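Local coordinates for microbial serine proteinases; subtilisin (Bacillus subtilis, PDB 2GKO), which cleaves peptide bonds as a serine endopeptidase of the subtilisin family, adapted to the cold and loaded with calcium ions, at residues A[5-10]-A[87-92]; A[21-26]-A[259-264]. One frame throughout, in Å; residues are numbered along the deposited sequence.

Interaction 1. Residues A[5-10]-A[87-92]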
loop_
_atom_site.group_PDB
_atom_site.type_symbol
_atom_site.label_atom_id
_atom_site.label_comp_id
_atom_site.label_asym_id
_atom_site.label_seq_id
_atom_site.Cartn_x
_atom_site.Cartn_y
_atom_site.Cartn_z
ATOM N N SER A 5 -14.120 13.977 3.037
ATOM C CA SER A 5 -12.841 14.588 2.689
ATOM C C SER A 5 -11.703 13.729 3.217
ATOM O O SER A 5 -10.768 13.420 2.492
ATOM C CB SER A 5 -12.739 16.000 3.278
ATOM O OG SER A 5 -13.776 16.828 2.755
ATOM N N THR A 6 -11.792 13.356 4.493
ATOM C CA THR A 6 -10.777 12.570 5.177
ATOM C C THR A 6 -11.465 11.403 5.859
ATOM O O THR A 6 -11.999 11.506 6.961
ATOM C CB THR A 6 -10.001 13.418 6.168
ATOM O OG1 THR A 6 -10.929 14.098 7.033
ATOM C CG2 THR A 6 -9.262 14.525 5.413
ATOM N N PRO A 7 -11.515 10.284 5.152
ATOM C CA PRO A 7 -12.009 9.034 5.720
ATOM C C PRO A 7 -11.355 8.620 7.029
ATOM O O PRO A 7 -10.259 9.069 7.372
ATOM C CB PRO A 7 -11.652 8.037 4.619
ATOM C CG PRO A 7 -11.802 8.834 3.378
ATOM C CD PRO A 7 -11.175 10.134 3.724
ATOM N N TRP A 8 -12.015 7.726 7.760
ATOM C CA TRP A 8 -11.534 7.355 9.097
ATOM C C TRP A 8 -10.091 6.904 9.100
ATOM O O TRP A 8 -9.302 7.241 9.983
ATOM C CB TRP A 8 -12.441 6.299 9.766
ATOM C CG TRP A 8 -12.165 4.869 9.371
ATOM C CD1 TRP A 8 -12.833 4.145 8.426
ATOM C CD2 TRP A 8 -11.182 3.986 9.932
ATOM N NE1 TRP A 8 -12.309 2.876 8.350
ATOM C CE2 TRP A 8 -11.284 2.755 9.251
ATOM C CE3 TRP A 8 -10.200 4.118 10.928
ATOM C CZ2 TRP A 8 -10.465 1.666 9.556
ATOM C CZ3 TRP A 8 -9.380 3.044 11.225
ATOM C CH2 TRP A 8 -9.521 1.821 10.533
ATOM N N GLY A 9 -9.681 6.160 8.076
ATOM C CA GLY A 9 -8.314 5.678 8.058
ATOM C C GLY A 9 -7.273 6.762 7.790
ATOM O O GLY A 9 -6.146 6.661 8.260
ATOM N N ILE A 10 -7.666 7.785 7.029
ATOM C CA ILE A 10 -6.814 8.945 6.792
ATOM C C ILE A 10 -6.648 9.699 8.114
ATOM O O ILE A 10 -5.541 10.001 8.513
ATOM C CB ILE A 10 -7.378 9.848 5.677
ATOM C CG1 ILE A 10 -7.430 9.089 4.330
ATOM C CG2 ILE A 10 -6.565 11.104 5.524
ATOM C CD1 ILE A 10 -6.142 8.414 3.906
ATOM N N SER A 87 -13.397 19.720 -2.839
ATOM C CA SER A 87 -14.559 18.955 -2.370
ATOM C C SER A 87 -14.409 17.435 -2.457
ATOM O O SER A 87 -15.322 16.702 -2.096
ATOM C CB SER A 87 -15.784 19.345 -3.198
ATOM O OG SER A 87 -16.072 20.713 -2.971
ATOM N N GLY A 88 -13.280 16.965 -2.970
ATOM C CA GLY A 88 -13.073 15.534 -3.103
ATOM C C GLY A 88 -12.403 14.884 -1.911
ATOM O O GLY A 88 -12.215 15.487 -0.848
ATOM N N VAL A 89 -12.037 13.614 -2.096
ATOM C CA VAL A 89 -11.369 12.841 -1.073
ATOM C C VAL A 89 -9.847 13.042 -1.097
ATOM O O VAL A 89 -9.268 13.300 -2.150
ATOM C CB VAL A 89 -11.750 11.320 -1.192
ATOM C CG1 VAL A 89 -10.962 10.620 -2.303
ATOM C CG2 VAL A 89 -11.567 10.609 0.143
ATOM N N TYR A 90 -9.236 12.937 0.074
ATOM C CA TYR A 90 -7.815 13.083 0.289
ATOM C C TYR A 90 -7.233 11.732 0.686
ATOM O O TYR A 90 -7.827 10.996 1.484
ATOM C CB TYR A 90 -7.536 14.076 1.418
ATOM C CG TYR A 90 -7.730 15.517 1.031
ATOM C CD1 TYR A 90 -8.962 16.139 1.219
ATOM C CD2 TYR A 90 -6.694 16.252 0.495
ATOM C CE1 TYR A 90 -9.139 17.491 0.865
ATOM C CE2 TYR A 90 -6.864 17.590 0.136
ATOM C CZ TYR A 90 -8.076 18.193 0.326
ATOM O OH TYR A 90 -8.189 19.529 -0.038
ATOM N N GLY A 91 -6.076 11.420 0.116
ATOM C CA GLY A 91 -5.264 10.311 0.554
ATOM C C GLY A 91 -4.093 10.793 1.377
ATOM O O GLY A 91 -3.941 11.981 1.702
ATOM N N VAL A 92 -3.235 9.858 1.715
ATOM C CA VAL A 92 -2.208 10.099 2.709
ATOM C C VAL A 92 -1.136 11.082 2.202
ATOM O O VAL A 92 -0.663 11.947 2.956
ATOM C CB VAL A 92 -1.540 8.763 3.190
ATOM C CG1 VAL A 92 -0.410 9.045 4.138
ATOM C CG2 VAL A 92 -2.557 7.847 3.856
HETATM O O HOH W 1 -12.929 17.677 0.407
HETATM O O HOH W 2 -16.215 17.108 0.792
#
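Ile-10 reaches from the first turn of helix 8-14 onto the chain at Tyr-90 to Val-92. Its CB points at that segment. CG1 lies anti to the carbonyl carbon (chi1 -63°) and comes down on the carbonyl oxygen of Tyr-90, 3.4 Å from CG1 to O. CD1, at the tip, rests against Val-92 CG2 at 3.6 Å, the two side chains meeting at a slant. CD1 also touches Gly-91 CA at 4.0 Å. The other branch, CG2, turns to Thr-22.

One direct hydrogen bond joins the two backbones. Tyr-90 N donates to Ser-5 O over 2.9 Å, with an N-H...O angle of 148°. The same oxygen lies at the edge of the Tyr-90 ring, in its plane, 3.5 Å from CD1. The carbonyl of Ser-5 thus meets both the amide and the ring edge of one residue.

Pro-7 packs its ring atoms CG and CD on Val-89 CG2, with CD at 3.6 Å. The two side chains cross at about a right angle. Val-89 CG2, anti to its backbone N, is the methyl that meets the proline ring.

At the outer end the link is made by water. Ser-5 OG donates to a water that donates in turn to Gly-88 O. A second water donates to both Ser-5 OG and Ser-87 O.

Pro-7 is the N-cap of helix 8-14. The contact joins the N-terminal arm and the start of this helix to the loop between helix 71-80 and strand 97-102. Strand 233-236 adds Tyr-234 against Pro-7 and Val-89. Helix 248-265 brings His-254 against Ile-10 and Val-92.

Interaction 2. Residues A[21-26]-A[259-264]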
loop_
_atom_site.group_PDB
_atom_site.type_symbol
_atom_site.label_atom_id
_atom_site.label_comp_id
_atom_site.label_asym_id
_atom_site.label_seq_id
_atom_site.Cartn_x
_atom_site.Cartn_y
_atom_site.Cartn_z
ATOM N N SER A 21 -7.865 18.080 5.494
ATOM C CA SER A 21 -7.059 17.848 4.293
ATOM C C SER A 21 -5.704 17.274 4.671
ATOM O O SER A 21 -5.282 17.316 5.831
ATOM C CB SER A 21 -6.881 19.143 3.481
ATOM O OG SER A 21 -6.043 20.060 4.160
ATOM N N THR A 22 -5.013 16.727 3.671
ATOM C CA THR A 22 -3.715 16.124 3.885
ATOM C C THR A 22 -2.654 16.888 3.105
ATOM O O THR A 22 -2.953 17.859 2.395
ATOM C CB THR A 22 -3.731 14.635 3.446
ATOM O OG1 THR A 22 -4.226 14.552 2.103
ATOM C CG2 THR A 22 -4.733 13.828 4.296
ATOM N N SER A 23 -1.415 16.428 3.244
ATOM C CA SER A 23 -0.275 17.065 2.615
ATOM C C SER A 23 0.892 16.110 2.451
ATOM O O SER A 23 0.969 15.059 3.107
ATOM C CB SER A 23 0.186 18.270 3.462
ATOM O OG SER A 23 0.731 17.839 4.701
ATOM N N GLY A 24 1.823 16.495 1.581
ATOM C CA GLY A 24 3.119 15.855 1.534
ATOM C C GLY A 24 3.263 14.795 0.446
ATOM O O GLY A 24 2.303 14.452 -0.235
ATOM N N GLY A 25 4.482 14.308 0.292
ATOM C CA GLY A 25 4.814 13.306 -0.709
ATOM C C GLY A 25 5.461 13.853 -1.964
ATOM O O GLY A 25 5.721 13.097 -2.894
ATOM N N ALA A 26 5.722 15.164 -2.007
ATOM C CA ALA A 26 6.239 15.789 -3.216
ATOM C C ALA A 26 7.502 15.107 -3.715
ATOM O O ALA A 26 8.426 14.842 -2.958
ATOM C CB ALA A 26 6.498 17.271 -2.986
ATOM N N ALA A 259 4.815 6.178 3.543
ATOM C CA ALA A 259 6.203 6.032 3.126
ATOM C C ALA A 259 6.617 7.181 2.220
ATOM O O ALA A 259 7.708 7.736 2.372
ATOM C CB ALA A 259 6.411 4.689 2.412
ATOM N N ALA A 260 5.749 7.559 1.289
ATOM C CA ALA A 260 6.034 8.658 0.360
ATOM C C ALA A 260 6.114 10.006 1.067
ATOM O O ALA A 260 6.982 10.821 0.763
ATOM C CB ALA A 260 5.000 8.702 -0.735
ATOM N N LYS A 261 5.214 10.220 2.013
ATOM C CA LYS A 261 5.200 11.423 2.840
ATOM C C LYS A 261 6.508 11.532 3.634
ATOM O O LYS A 261 7.104 12.631 3.740
ATOM C CB LYS A 261 3.992 11.360 3.785
ATOM C CG LYS A 261 3.697 12.627 4.549
ATOM C CD LYS A 261 2.373 12.523 5.294
ATOM C CE LYS A 261 2.201 13.668 6.300
ATOM N NZ LYS A 261 2.039 14.987 5.650
ATOM N N ILE A 262 6.959 10.410 4.197
ATOM C CA ILE A 262 8.221 10.365 4.916
ATOM C C ILE A 262 9.384 10.638 3.960
ATOM O O ILE A 262 10.244 11.484 4.224
ATOM C CB ILE A 262 8.391 8.987 5.610
ATOM C CG1 ILE A 262 7.387 8.847 6.750
ATOM C CG2 ILE A 262 9.807 8.785 6.139
ATOM C CD1 ILE A 262 7.251 7.425 7.264
ATOM N N TRP A 263 9.392 9.946 2.820
ATOM C CA TRP A 263 10.508 10.012 1.888
ATOM C C TRP A 263 10.710 11.423 1.347
ATOM O O TRP A 263 11.846 11.846 1.151
ATOM C CB TRP A 263 10.323 9.017 0.725
ATOM C CG TRP A 263 11.590 8.395 0.226
ATOM C CD1 TRP A 263 12.881 8.844 0.410
ATOM C CD2 TRP A 263 11.702 7.180 -0.525
ATOM N NE1 TRP A 263 13.768 7.972 -0.160
ATOM C CE2 TRP A 263 13.071 6.935 -0.739
ATOM C CE3 TRP A 263 10.775 6.253 -1.012
ATOM C CZ2 TRP A 263 13.527 5.819 -1.440
ATOM C CZ3 TRP A 263 11.225 5.154 -1.694
ATOM C CH2 TRP A 263 12.582 4.947 -1.914
ATOM N N ALA A 264 9.610 12.137 1.117
ATOM C CA ALA A 264 9.636 13.464 0.507
ATOM C C ALA A 264 10.358 14.459 1.405
ATOM O O ALA A 264 10.933 15.440 0.926
ATOM C CB ALA A 264 8.241 13.929 0.229
HETATM O O HOH W 3 6.024 14.934 2.728
HETATM O O HOH W 4 10.440 16.623 -1.508
#
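Lys-261 lays its side chain along the loop at Ser-23 and grips it with its ammonium group. CG is anti to the backbone N and the chain runs extended as far as CE. It then bends at chi4 (68°), which turns NZ onto the carbonyl of Ser-23. NZ donates to Ser-23 O over 2.8 Å. The donor sits above the carbonyl plane, 57° out of it, so the bond does not use a lone pair direction. CD passes the same oxygen at 3.6 Å. NZ has a second, weak bond to Tyr-14 OH, and that hydroxyl also binds Ser-23 N. An alanine in place of Lys-261 would probably leave the Ser-23 carbonyl without this charged donor and open a gap beside the loop.

Gly-25 lies close against the helix, its CA 4.0 Å from Lys-261 CA. With a positive phi of 100°, a CB would jam against the carbonyl oxygen of Gly-24, so the backbone here calls for glycine. Its CA also meets Ala-260 O at 3.6 Å. The first turn of helix 248-265 lines the phenylmethanesulfonic acid pocket and carries Ser-249, probably the nucleophile, as in other subtilisins. The residues touched here are in its later turns, where the loop entering strand 29-34 passes over it.

Ala-264 points its CB at this loop. The methyl fits against Gly-25 C at 3.5 Å and Ala-26 O at 3.3 Å. Two waters bridge the backbones, one from Gly-25 N to Lys-261 O, the other between Ala-26 O and Ala-264 O.

Overall arrangement
From the N terminus, the chain passes through 5-10 and helix 8-14, then runs as the loop 21-26 into strand 29-34. Segment 87-92 comes next, between helix 71-80 and strand 97-102, and closes interaction 1 across 76 residues. Helix 248-265 comes much later, and its 259-264 part closes interaction 2 across 232 residues. The two loops cross, since 21-26 lies between the partners of interaction 1 while its partner 259-264 lies beyond both. They also touch: Thr-22 OG1 and Gly-91 O are probably hydrogen-bonded, and Ser-21 packs on the Tyr-90 ring. Interaction 1 ties the N-terminal arm to the loop before strand 97-102, and interaction 2 ties the loop before strand 29-34 to helix 248-265.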